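Local coordinates for protein succinate-semialdehyde dehydrogenase (Synechococcus sp., PDB 4ITA) that probably oxidises succinic semialdehyde to succinate with a nicotinamide cofactor, NADPH being the form bound in this crystal, as a member of the aldehyde dehydrogenase family, at residues A37-Y41 / F177-V181; F46-R50 / L147-N151; W52-A56 / L172-P178; A56-E61 / S89-R94; A165-E169 / F182-L186. All coordinates share one frame; numbering follows the deposited sequence.

Interaction 1: residues A37-Y41 / F177-V181; sequences AFQAY and FPEGV. With EDO (1,2-ethanediol), chain E.
Val181 sets its two methyls on one face of the Tyr41 ring, and this is the tightly packed part of the contact. Its CG1 stands 3.9 Å from the Tyr41 ring centroid and only 10° off the ring normal, a CH-pi contact over the centre of that face. The other methyl, CG2, reaches over the CB end of the same ring and approaches Tyr41 CD1 to 3.6 Å. With chi1 at -172°, Tyr41 swings its ring opposite the backbone N and out from helix 24-41, and the hydroxyl arrives at the rim of Phe177: Tyr41 OH is 3.3 Å from Phe177 CE1, near the plane of that ring. The hydroxyl's hydrogen bond goes to Leu147 O, and beside Phe177 it simply lies close to the ring edge. The loop concerned links helix 162-175 to strand 182-185 of the Rossmann-type domain, and its chain reverses in a type II beta turn from Pro178 to Val181, closed by Val181 N donating to Pro178 O at 3.1 Å. Gly180, at the third position of that turn, has phi 94°, and its lack of a side chain lets Ala37 sit close: Ala37 CB is 3.6 Å from Gly180 C and 3.4 Å from Glu179 O. Toward solvent the fit slackens. Pro178 comes no nearer to Tyr41 than 4.4 Å, from CD to CD1, and Glu179 points its CB away from the helix, with a carboxylate that forms a salt bridge to Lys33. An ethanediol molecule, probably from the crystallisation liquor, donates through O2 to Pro178 O.

Interaction 2: residues F46-R50 / L147-N151; sequences FSQRR and LMAGN. With EDO (1,2-ethanediol), chain S; EDO (1,2-ethanediol), chain F.
Arg49 crosses from helix 46-62 to the C-terminal end of helix 137-149, and most of its chain is met there. CB rests 3.9 Å from Met148 SD. CG then passes Leu147 O, and CD lies 3.3 Å from Met148 O as the chain runs on extended from CG to NE. NE is bonded back to Thr44 OG1, just before its own helix, which limits the rotation of the guanidinium. The tip makes the polar link: Arg49 NH1 donates to Met148 O at 3.0 Å, with 161° at the hydrogen. The acceptor is close to the guanidinium plane, yet the nitrogen stands above the carbonyl plane, 37° out of it. A second donation from Arg49 NH1, to O2 of an ethanediol, is nearly straight, and that same O2 donates to Ala149 O. NH2 lies against the carbons C1 and C2 of this ethanediol, and one guanidinium face lies against Gly150 CA.

Met148 carries the apolar half. Its CB points away from the arginine helix, but a bend at chi2 (59°) brings the thioether back, and CE settles 3.8 Å from Phe46 CD1 and equally near Arg50 NH1. Phe46 also sets the edge of its ring against the backbone, CE1 being 3.2 Å from Met148 O. Arg50 is held elsewhere, by Ala97 O and by a salt bridge to Glu101. Gly150, with positive phi, ends helix 137-149, and the arrangement is that of a helix C-terminus, closed by a Schellman motif, with a carbonyl of its last turn bonded by an arginine from a neighbouring helix.

Interaction 3: residues W52-A56 / L172-P178; sequences WLENA and LEAAGFP. With EDO (1,2-ethanediol), chain E.
Trp52 of helix 46-62 fits over the Schellman motif that ends helix 162-175, where Gly176, with positive phi, turns the chain toward strand 182-185 of the Rossmann-type domain. The missing side chain of Gly176 makes the hollow: a CB there would fall on Trp52 CD1, and in its absence the indole lies across the peptide, with Gly176 O 3.4 Å above the ring plane. Farther along that same face, Pro178 CD presses on the six-membered ring, 4.0 Å from its centroid and 22° off the normal.

The root of the tryptophan is itself a bump. Its CB sits over the centre of the Phe177 ring, 3.4 Å from the centroid, while the indole turns an edge toward that face in an edge-to-face pair with planes at 61°. Leu53 closes in beside it, CG lying 4.0 Å from Phe177 CZ.

Ala175 supplies the bump in the other direction. Its methyl lies on the backbone of helix 46-62, 3.3 Å from Trp52 O and close to Ala56 N, and also meets the methyl of Ala56. Leu172 CD2 flanks Ala56 as well. With alanines at 56 and 175 the backbones come close, the CA atoms of Asn55 and Ala175 being 4.9 Å apart. Beside this, Asn55 ND2 donates to Ala175 O at 2.9 Å, with 170° at the hydrogen and the oxygen in the amide plane.

Interaction 4: residues A56-E61 / S89-R94; sequences AAAILE and SALVCR
Glu61 and Arg94 reach toward each other from opposite directions, their carboxylate and guanidinium planes only 21° apart. The grip is side-on and bidentate: Arg94 NE donates to the syn lone pair of Glu61 OE2 at 2.7 Å, and Arg94 NH2 donates at 2.9 Å to Glu61 OE1, which it meets on the syn side, somewhat out of the carboxylate plane. Both bonds run almost straight, and both acceptors lie close to the guanidinium plane. Extended chains, the glutamate beyond CG and the arginine from CG to NE, bring the ends together, and the turn at chi4 (-80°) of Arg94 presents NE and NH2 to the carboxylate. Ala57 CB is set off centre over one face of the guanidinium, 3.6 Å above its plane, and touches the arginine stem too, at CG.

Beneath this pair helices 46-62 and 79-103 of the aldehyde dehydrogenase chain form an antiparallel helix pair, the local axes being 8.3 Å apart with a crossing angle of -163°. Small residues permit the closeness: Ala57 and Ala90 point at each other, their CA atoms 4.2 Å apart. Leu60 leans its CD1 on the backbone of Ala90, 3.7 Å from Ala90 N, and reaches on to Ser89 and Cys93. Phe140 of helix 137-149 lies against the inner flank, touching all three.

The chemistry is thus divided in two. Alanines, Leu60 and Cys93 fill the buried line between the helices, and the paired charges, with Glu61 solvent-exposed, probably neutralise each other at the outer margin.

Interaction 5: residues A165-E169 / F182-L186; sequences ALAVE and FQTLL. With EDO (1,2-ethanediol), chain E.
The beta-alpha-beta unit formed by strand 152-156, helix 162-175 and strand 182-185 in the Rossmann-type domain is joined here, where the helix packs antiparallel to its following strand, the local axes 7.7 Å apart at 166°. Thr184 and Glu169 make the polar links. Thr184 OG1 donates to Ala165 O at 2.8 Å, coming in from above the carbonyl plane, 57° out of it. The helical bond to that oxygen, from Glu169 N, is weak, while the threonine methyl CG2 packs 3.6 Å from Ala165 CB. Glu169, its CG trans to the backbone nitrogen (chi1 -180°) and its chain extended, carries OE1 down to the strand. There Thr184 N donates to Glu169 OE1 at 2.8 Å, reaching the anti side of the carboxylate. A water donates both to Glu169 OE1 and to Thr184 O.

Hydrophobic pairs bracket these bonds. Val168 CG1 lies 3.9 Å from Phe182 CZ, and Leu166 CD2 meets Leu186 CD1 at 4.2 Å.

Glu169 OE1 thus accepts from both the strand N-H and the water, two donors that would probably stabilise the negative charge of the carboxylate.

Helix 46-62 is the common thread of interactions 2, 3 and 4, meeting in turn the end of helix 137-149, the end of helix 162-175 and helix 79-103. Interactions 1 and 3 share Phe177 and Pro178, and Tyr41 CE1 lies 3.8 Å from Trp52 CZ3. The same tyrosine ties interaction 1 to interaction 2, its OH 2.6 Å from Leu147 O in a probable hydrogen bond. Leu172 CD1 packs 3.4 Å from Phe182 CG, connecting interactions 3 and 5, and one ethanediol touches interactions 1, 3 and 5. Relative to bound NADPH, Ala165 of interaction 5 is about 9 Å away and Ser89 of interaction 4 about 13 Å, measured from their side chains.

Interaction 1: residues A37-Y41 / F177-V181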
# COMPACT_ATOMS: atom_id res chain seq x y z
N ALA A 37 25.10 4.85 -0.83
CA ALA A 37 25.14 3.87 0.25
C ALA A 37 24.25 2.67 -0.04
O ALA A 37 24.65 1.54 0.22
CB ALA A 37 24.75 4.51 1.57
N PHE A 38 23.06 2.91 -0.59
CA PHE A 38 22.14 1.84 -0.93
C PHE A 38 22.75 0.86 -1.93
O PHE A 38 22.55 -0.35 -1.82
CB PHE A 38 20.83 2.39 -1.50
CG PHE A 38 19.91 1.32 -2.04
CD1 PHE A 38 19.36 0.37 -1.19
CD2 PHE A 38 19.61 1.27 -3.40
CE1 PHE A 38 18.53 -0.62 -1.68
CE2 PHE A 38 18.77 0.27 -3.89
CZ PHE A 38 18.23 -0.67 -3.03
N GLN A 39 23.49 1.37 -2.90
CA GLN A 39 24.05 0.51 -3.93
C GLN A 39 24.99 -0.54 -3.33
O GLN A 39 25.03 -1.68 -3.80
CB GLN A 39 24.74 1.33 -5.02
CG GLN A 39 23.75 1.93 -5.98
CD GLN A 39 22.80 0.89 -6.54
OE1 GLN A 39 23.21 -0.21 -6.94
NE2 GLN A 39 21.51 1.21 -6.55
N ALA A 40 25.69 -0.18 -2.26
CA ALA A 40 26.54 -1.13 -1.56
C ALA A 40 25.75 -1.91 -0.51
O ALA A 40 25.96 -3.11 -0.34
CB ALA A 40 27.72 -0.43 -0.92
N TYR A 41 24.85 -1.23 0.19
CA TYR A 41 24.15 -1.83 1.32
C TYR A 41 23.23 -2.97 0.88
O TYR A 41 23.08 -3.97 1.59
CB TYR A 41 23.39 -0.77 2.12
CG TYR A 41 22.80 -1.29 3.41
CD1 TYR A 41 23.63 -1.70 4.45
CD2 TYR A 41 21.43 -1.36 3.59
CE1 TYR A 41 23.10 -2.18 5.64
CE2 TYR A 41 20.89 -1.83 4.78
CZ TYR A 41 21.73 -2.25 5.79
OH TYR A 41 21.22 -2.72 6.98
N PHE A 177 26.38 0.51 11.25
CA PHE A 177 25.71 0.69 9.96
C PHE A 177 26.48 1.70 9.12
O PHE A 177 26.78 2.78 9.60
CB PHE A 177 24.26 1.15 10.13
CG PHE A 177 23.32 0.06 10.59
CD1 PHE A 177 22.84 -0.88 9.69
CD2 PHE A 177 22.91 -0.01 11.92
CE1 PHE A 177 21.99 -1.88 10.11
CE2 PHE A 177 22.04 -1.01 12.34
CZ PHE A 177 21.58 -1.94 11.43
N PRO A 178 26.81 1.33 7.87
CA PRO A 178 27.61 2.24 7.03
C PRO A 178 26.98 3.63 6.83
O PRO A 178 25.75 3.80 6.87
CB PRO A 178 27.69 1.50 5.70
CG PRO A 178 27.59 0.05 6.07
CD PRO A 178 26.60 0.02 7.22
N GLU A 179 27.84 4.61 6.63
CA GLU A 179 27.42 5.99 6.40
C GLU A 179 26.44 6.06 5.23
O GLU A 179 26.68 5.48 4.17
CB GLU A 179 28.65 6.84 6.09
CG GLU A 179 28.34 8.31 5.88
CD GLU A 179 29.58 9.15 5.62
OE1 GLU A 179 30.69 8.59 5.56
OE2 GLU A 179 29.42 10.37 5.48
N GLY A 180 25.33 6.77 5.43
CA GLY A 180 24.32 6.91 4.39
C GLY A 180 23.20 5.90 4.46
O GLY A 180 22.19 6.03 3.76
N VAL A 181 23.36 4.87 5.29
CA VAL A 181 22.30 3.88 5.44
C VAL A 181 21.13 4.43 6.24
O VAL A 181 19.98 4.10 5.96
CB VAL A 181 22.86 2.56 6.02
CG1 VAL A 181 21.75 1.63 6.46
CG2 VAL A 181 23.77 1.89 4.99
C1 EDO E . 24.26 6.29 10.68
O1 EDO E . 25.46 6.94 10.23
C2 EDO E . 24.13 4.92 10.04
O2 EDO E . 24.07 5.02 8.61

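Interaction 2: residues F46-R50 / L147-N151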
# COMPACT_ATOMS: atom_id res chain seq x y z
N PHE A 46 22.72 -10.75 5.24
CA PHE A 46 21.91 -10.69 6.44
C PHE A 46 22.75 -10.77 7.71
O PHE A 46 22.40 -10.15 8.71
CB PHE A 46 20.83 -11.77 6.43
CG PHE A 46 19.68 -11.46 5.52
CD1 PHE A 46 18.83 -10.39 5.81
CD2 PHE A 46 19.44 -12.21 4.38
CE1 PHE A 46 17.76 -10.09 4.98
CE2 PHE A 46 18.37 -11.92 3.54
CZ PHE A 46 17.53 -10.86 3.84
N SER A 47 23.85 -11.52 7.68
CA SER A 47 24.70 -11.62 8.87
C SER A 47 25.26 -10.27 9.29
O SER A 47 25.28 -9.94 10.48
CB SER A 47 25.83 -12.62 8.65
OG SER A 47 26.59 -12.27 7.51
N GLN A 48 25.69 -9.47 8.33
CA GLN A 48 26.18 -8.12 8.64
C GLN A 48 25.05 -7.23 9.18
O GLN A 48 25.22 -6.57 10.20
CB GLN A 48 26.82 -7.46 7.41
CG GLN A 48 28.20 -7.98 7.08
CD GLN A 48 28.35 -8.40 5.62
OE1 GLN A 48 27.83 -7.76 4.70
NE2 GLN A 48 29.07 -9.50 5.41
N ARG A 49 23.90 -7.25 8.50
CA ARG A 49 22.78 -6.41 8.92
C ARG A 49 22.34 -6.79 10.32
O ARG A 49 22.05 -5.94 11.15
CB ARG A 49 21.61 -6.54 7.95
CG ARG A 49 21.97 -6.18 6.52
CD ARG A 49 20.79 -6.44 5.61
NE ARG A 49 21.23 -6.48 4.22
CZ ARG A 49 20.46 -6.86 3.21
NH1 ARG A 49 19.21 -7.23 3.42
NH2 ARG A 49 20.96 -6.88 1.99
N ARG A 50 22.30 -8.10 10.58
CA ARG A 50 21.91 -8.63 11.88
C ARG A 50 22.88 -8.21 12.97
O ARG A 50 22.47 -7.84 14.07
CB ARG A 50 21.86 -10.16 11.80
CG ARG A 50 21.49 -10.84 13.09
CD ARG A 50 21.40 -12.36 12.92
NE ARG A 50 20.42 -12.74 11.91
CZ ARG A 50 20.72 -13.26 10.72
NH1 ARG A 50 19.75 -13.56 9.87
NH2 ARG A 50 21.99 -13.49 10.38
N LEU A 147 16.22 -1.59 7.68
CA LEU A 147 17.64 -1.88 7.60
C LEU A 147 17.88 -3.38 7.42
O LEU A 147 18.81 -3.78 6.70
CB LEU A 147 18.38 -1.33 8.82
CG LEU A 147 18.24 0.19 9.01
CD1 LEU A 147 19.32 0.80 9.91
CD2 LEU A 147 18.11 0.98 7.70
N MET A 148 17.07 -4.22 8.06
CA MET A 148 17.25 -5.66 7.86
C MET A 148 16.94 -6.06 6.42
O MET A 148 17.56 -6.98 5.88
CB MET A 148 16.39 -6.45 8.84
CG MET A 148 16.79 -7.92 8.94
SD MET A 148 18.50 -8.32 9.47
CE MET A 148 18.30 -10.11 9.61
N ALA A 149 15.99 -5.35 5.80
CA ALA A 149 15.58 -5.65 4.43
C ALA A 149 16.57 -5.15 3.38
O ALA A 149 16.47 -5.54 2.22
CB ALA A 149 14.20 -5.07 4.15
N GLY A 150 17.49 -4.28 3.78
CA GLY A 150 18.46 -3.73 2.84
C GLY A 150 18.07 -2.39 2.23
O GLY A 150 18.77 -1.92 1.33
N ASN A 151 16.97 -1.80 2.69
CA ASN A 151 16.66 -0.42 2.34
C ASN A 151 17.61 0.53 3.08
O ASN A 151 18.26 0.15 4.05
CB ASN A 151 15.23 -0.06 2.76
CG ASN A 151 14.17 -0.64 1.84
OD1 ASN A 151 14.35 -0.75 0.63
ND2 ASN A 151 13.02 -0.98 2.42
C1 EDO S . 19.19 -7.00 -0.41
O1 EDO S . 19.33 -7.10 -1.84
C2 EDO S . 18.56 -8.24 0.22
O2 EDO S . 17.60 -7.89 1.23
C1 EDO F . 11.31 -2.56 5.23
O1 EDO F . 11.35 -1.14 4.96
C2 EDO F . 10.36 -3.27 4.28
O2 EDO F . 9.03 -2.91 4.68

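Interaction 3: residues W52-A56 / L172-P178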
# COMPACT_ATOMS: atom_id res chain seq x y z
N TRP A 52 24.79 -5.50 13.00
CA TRP A 52 24.63 -4.08 13.26
C TRP A 52 23.33 -3.81 14.02
O TRP A 52 23.31 -3.01 14.96
CB TRP A 52 24.74 -3.29 11.96
CG TRP A 52 26.09 -3.48 11.28
CD1 TRP A 52 27.30 -3.63 11.90
CD2 TRP A 52 26.34 -3.57 9.87
NE1 TRP A 52 28.29 -3.80 10.96
CE2 TRP A 52 27.73 -3.77 9.71
CE3 TRP A 52 25.53 -3.51 8.73
CZ2 TRP A 52 28.32 -3.91 8.45
CZ3 TRP A 52 26.12 -3.65 7.48
CH2 TRP A 52 27.50 -3.84 7.35
N LEU A 53 22.26 -4.53 13.67
CA LEU A 53 20.99 -4.37 14.37
C LEU A 53 21.09 -4.81 15.83
O LEU A 53 20.56 -4.15 16.73
CB LEU A 53 19.89 -5.16 13.68
CG LEU A 53 18.80 -4.39 12.94
CD1 LEU A 53 17.68 -5.34 12.58
CD2 LEU A 53 18.29 -3.23 13.78
N GLU A 54 21.78 -5.92 16.07
CA GLU A 54 21.96 -6.41 17.43
C GLU A 54 22.87 -5.49 18.23
O GLU A 54 22.68 -5.30 19.43
CB GLU A 54 22.44 -7.86 17.44
CG GLU A 54 21.34 -8.80 16.98
CD GLU A 54 21.72 -10.27 16.95
OE1 GLU A 54 22.93 -10.59 16.89
OE2 GLU A 54 20.79 -11.11 16.97
N ASN A 55 23.86 -4.89 17.56
CA ASN A 55 24.69 -3.89 18.22
C ASN A 55 23.87 -2.68 18.65
O ASN A 55 24.06 -2.15 19.74
CB ASN A 55 25.83 -3.42 17.30
CG ASN A 55 26.97 -4.40 17.22
OD1 ASN A 55 27.03 -5.40 17.94
ND2 ASN A 55 27.90 -4.12 16.32
N ALA A 56 22.94 -2.25 17.79
CA ALA A 56 22.05 -1.14 18.12
C ALA A 56 21.19 -1.48 19.34
O ALA A 56 21.05 -0.65 20.24
CB ALA A 56 21.17 -0.79 16.93
N LEU A 172 22.90 4.24 15.51
CA LEU A 172 23.07 3.40 14.33
C LEU A 172 24.49 3.49 13.76
O LEU A 172 25.03 2.48 13.27
CB LEU A 172 21.99 3.69 13.29
CG LEU A 172 20.58 3.36 13.79
CD1 LEU A 172 19.54 3.88 12.81
CD2 LEU A 172 20.39 1.87 13.99
N GLU A 173 25.11 4.66 13.84
CA GLU A 173 26.52 4.81 13.47
C GLU A 173 27.41 3.98 14.39
O GLU A 173 28.31 3.27 13.92
CB GLU A 173 26.93 6.28 13.51
CG GLU A 173 28.35 6.57 13.01
CD GLU A 173 29.45 6.08 13.95
OE1 GLU A 173 29.34 6.29 15.18
OE2 GLU A 173 30.42 5.46 13.46
N ALA A 174 27.20 4.11 15.70
CA ALA A 174 28.01 3.39 16.67
C ALA A 174 27.83 1.89 16.52
O ALA A 174 28.76 1.12 16.79
CB ALA A 174 27.68 3.83 18.09
N ALA A 175 26.65 1.47 16.09
CA ALA A 175 26.36 0.05 15.90
C ALA A 175 27.12 -0.55 14.73
O ALA A 175 27.34 -1.77 14.68
CB ALA A 175 24.87 -0.16 15.71
N GLY A 176 27.52 0.29 13.78
CA GLY A 176 28.28 -0.16 12.63
C GLY A 176 27.61 -0.01 11.29
O GLY A 176 28.19 -0.36 10.27
N PHE A 177 26.38 0.51 11.25
CA PHE A 177 25.71 0.69 9.96
C PHE A 177 26.48 1.70 9.12
O PHE A 177 26.78 2.78 9.60
CB PHE A 177 24.26 1.15 10.13
CG PHE A 177 23.32 0.06 10.59
CD1 PHE A 177 22.84 -0.88 9.69
CD2 PHE A 177 22.91 -0.01 11.92
CE1 PHE A 177 21.99 -1.88 10.11
CE2 PHE A 177 22.04 -1.01 12.34
CZ PHE A 177 21.58 -1.94 11.43
N PRO A 178 26.81 1.33 7.87
CA PRO A 178 27.61 2.24 7.03
C PRO A 178 26.98 3.63 6.83
O PRO A 178 25.75 3.80 6.87
CB PRO A 178 27.69 1.50 5.70
CG PRO A 178 27.59 0.05 6.07
CD PRO A 178 26.60 0.02 7.22
C1 EDO E . 24.26 6.29 10.68
O1 EDO E . 25.46 6.94 10.23
C2 EDO E . 24.13 4.92 10.04
O2 EDO E . 24.07 5.02 8.61

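Interaction 4: residues A56-E61 / S89-R94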
# COMPACT_ATOMS: atom_id res chain seq x y z
N ALA A 56 22.94 -2.25 17.79
CA ALA A 56 22.05 -1.14 18.12
C ALA A 56 21.19 -1.48 19.34
O ALA A 56 21.05 -0.65 20.24
CB ALA A 56 21.17 -0.79 16.93
N ALA A 57 20.65 -2.69 19.37
CA ALA A 57 19.90 -3.16 20.53
C ALA A 57 20.73 -3.10 21.80
O ALA A 57 20.27 -2.62 22.83
CB ALA A 57 19.38 -4.57 20.31
N ALA A 58 21.98 -3.58 21.73
CA ALA A 58 22.85 -3.57 22.91
C ALA A 58 23.16 -2.16 23.40
O ALA A 58 23.25 -1.91 24.60
CB ALA A 58 24.13 -4.36 22.64
N ILE A 59 23.32 -1.22 22.47
CA ILE A 59 23.53 0.18 22.83
C ILE A 59 22.31 0.74 23.56
O ILE A 59 22.43 1.37 24.62
CB ILE A 59 23.86 1.04 21.59
CG1 ILE A 59 25.24 0.66 21.04
CG2 ILE A 59 23.80 2.52 21.93
CD1 ILE A 59 25.51 1.17 19.63
N LEU A 60 21.12 0.49 23.02
CA LEU A 60 19.88 0.90 23.67
C LEU A 60 19.70 0.27 25.05
O LEU A 60 19.25 0.93 26.00
CB LEU A 60 18.69 0.54 22.78
CG LEU A 60 18.51 1.42 21.55
CD1 LEU A 60 17.72 0.68 20.49
CD2 LEU A 60 17.80 2.73 21.91
N GLU A 61 20.07 -1.00 25.17
CA GLU A 61 19.95 -1.73 26.44
C GLU A 61 20.93 -1.24 27.50
O GLU A 61 20.61 -1.24 28.69
CB GLU A 61 20.13 -3.24 26.20
CG GLU A 61 18.95 -3.88 25.47
CD GLU A 61 19.33 -5.13 24.68
OE1 GLU A 61 20.51 -5.54 24.71
OE2 GLU A 61 18.45 -5.70 24.01
N SER A 89 12.40 -0.28 21.99
CA SER A 89 13.19 0.00 20.79
C SER A 89 14.25 -1.09 20.56
O SER A 89 14.43 -1.56 19.43
CB SER A 89 13.85 1.38 20.90
OG SER A 89 12.87 2.41 20.94
N ALA A 90 14.94 -1.48 21.62
CA ALA A 90 15.89 -2.59 21.53
C ALA A 90 15.18 -3.87 21.10
O ALA A 90 15.69 -4.63 20.28
CB ALA A 90 16.60 -2.80 22.85
N LEU A 91 13.98 -4.09 21.64
CA LEU A 91 13.25 -5.31 21.37
C LEU A 91 12.89 -5.45 19.89
O LEU A 91 13.00 -6.53 19.34
CB LEU A 91 11.98 -5.35 22.22
CG LEU A 91 11.20 -6.65 22.32
CD1 LEU A 91 12.02 -7.67 23.11
CD2 LEU A 91 9.85 -6.38 22.98
N VAL A 92 12.47 -4.36 19.24
CA VAL A 92 12.10 -4.49 17.83
C VAL A 92 13.35 -4.67 16.95
O VAL A 92 13.30 -5.34 15.92
CB VAL A 92 11.17 -3.33 17.34
CG1 VAL A 92 11.91 -1.99 17.34
CG2 VAL A 92 10.59 -3.66 15.97
N CYS A 93 14.48 -4.10 17.37
CA CYS A 93 15.75 -4.36 16.69
C CYS A 93 16.06 -5.85 16.74
O CYS A 93 16.39 -6.47 15.72
CB CYS A 93 16.89 -3.57 17.32
SG CYS A 93 16.83 -1.80 16.98
N ARG A 94 15.93 -6.44 17.92
CA ARG A 94 16.22 -7.87 18.08
C ARG A 94 15.21 -8.73 17.32
O ARG A 94 15.58 -9.75 16.74
CB ARG A 94 16.26 -8.26 19.56
CG ARG A 94 17.44 -7.64 20.27
CD ARG A 94 17.80 -8.35 21.57
NE ARG A 94 18.94 -7.71 22.21
CZ ARG A 94 20.20 -7.91 21.85
NH1 ARG A 94 20.48 -8.74 20.85
NH2 ARG A 94 21.19 -7.28 22.47

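Interaction 5: residues A165-E169 / F182-L186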
# COMPACT_ATOMS: atom_id res chain seq x y z
N ALA A 165 16.24 12.71 17.52
CA ALA A 165 16.51 12.36 16.14
C ALA A 165 18.01 12.16 15.88
O ALA A 165 18.42 11.20 15.22
CB ALA A 165 15.93 13.42 15.22
N LEU A 166 18.83 13.06 16.41
CA LEU A 166 20.28 12.93 16.27
C LEU A 166 20.81 11.71 17.03
O LEU A 166 21.71 11.01 16.56
CB LEU A 166 20.99 14.20 16.72
CG LEU A 166 20.69 15.42 15.86
CD1 LEU A 166 21.17 16.69 16.54
CD2 LEU A 166 21.31 15.27 14.48
N ALA A 167 20.24 11.44 18.19
CA ALA A 167 20.65 10.28 18.98
C ALA A 167 20.40 8.96 18.26
O ALA A 167 21.24 8.06 18.32
CB ALA A 167 19.97 10.28 20.35
N VAL A 168 19.27 8.84 17.57
CA VAL A 168 18.99 7.61 16.84
C VAL A 168 20.03 7.38 15.75
O VAL A 168 20.55 6.27 15.60
CB VAL A 168 17.56 7.59 16.26
CG1 VAL A 168 17.39 6.42 15.30
CG2 VAL A 168 16.53 7.54 17.38
N GLU A 169 20.36 8.43 15.00
CA GLU A 169 21.42 8.30 14.00
C GLU A 169 22.74 7.90 14.64
O GLU A 169 23.44 7.04 14.13
CB GLU A 169 21.58 9.57 13.16
CG GLU A 169 22.69 9.40 12.11
CD GLU A 169 22.98 10.61 11.24
OE1 GLU A 169 22.04 11.23 10.71
OE2 GLU A 169 24.17 10.91 11.03
N PHE A 182 21.42 5.26 7.23
CA PHE A 182 20.37 5.95 7.98
C PHE A 182 20.82 7.39 8.20
O PHE A 182 21.92 7.62 8.71
CB PHE A 182 20.10 5.28 9.33
CG PHE A 182 18.96 5.90 10.09
CD1 PHE A 182 19.12 7.09 10.81
CD2 PHE A 182 17.71 5.30 10.09
CE1 PHE A 182 18.06 7.66 11.50
CE2 PHE A 182 16.64 5.87 10.77
CZ PHE A 182 16.82 7.05 11.48
N GLN A 183 19.98 8.35 7.84
CA GLN A 183 20.32 9.75 8.05
C GLN A 183 19.14 10.51 8.61
O GLN A 183 18.04 10.47 8.06
CB GLN A 183 20.77 10.42 6.75
CG GLN A 183 22.08 9.87 6.17
CD GLN A 183 22.43 10.54 4.85
OE1 GLN A 183 23.21 11.49 4.81
NE2 GLN A 183 21.82 10.06 3.78
N THR A 184 19.40 11.21 9.71
CA THR A 184 18.45 12.16 10.26
C THR A 184 18.51 13.48 9.51
O THR A 184 19.59 14.06 9.33
CB THR A 184 18.75 12.38 11.73
OG1 THR A 184 18.33 11.21 12.45
CG2 THR A 184 18.03 13.61 12.28
N LEU A 185 17.36 13.94 9.04
CA LEU A 185 17.24 15.23 8.36
C LEU A 185 16.63 16.23 9.31
O LEU A 185 15.44 16.12 9.66
CB LEU A 185 16.38 15.11 7.10
CG LEU A 185 16.74 14.01 6.11
CD1 LEU A 185 15.79 14.06 4.92
CD2 LEU A 185 18.18 14.12 5.64
N LEU A 186 17.42 17.21 9.74
CA LEU A 186 16.89 18.30 10.55
C LEU A 186 16.20 19.28 9.63
O LEU A 186 16.80 20.25 9.17
CB LEU A 186 18.00 18.97 11.36
CG LEU A 186 18.65 18.10 12.44
CD1 LEU A 186 19.65 18.93 13.25
CD2 LEU A 186 17.62 17.44 13.35
C1 EDO E . 24.26 6.29 10.68
O1 EDO E . 25.46 6.94 10.23
C2 EDO E . 24.13 4.92 10.04
O2 EDO E . 24.07 5.02 8.61
O HOH W 1 22.12 13.09 8.71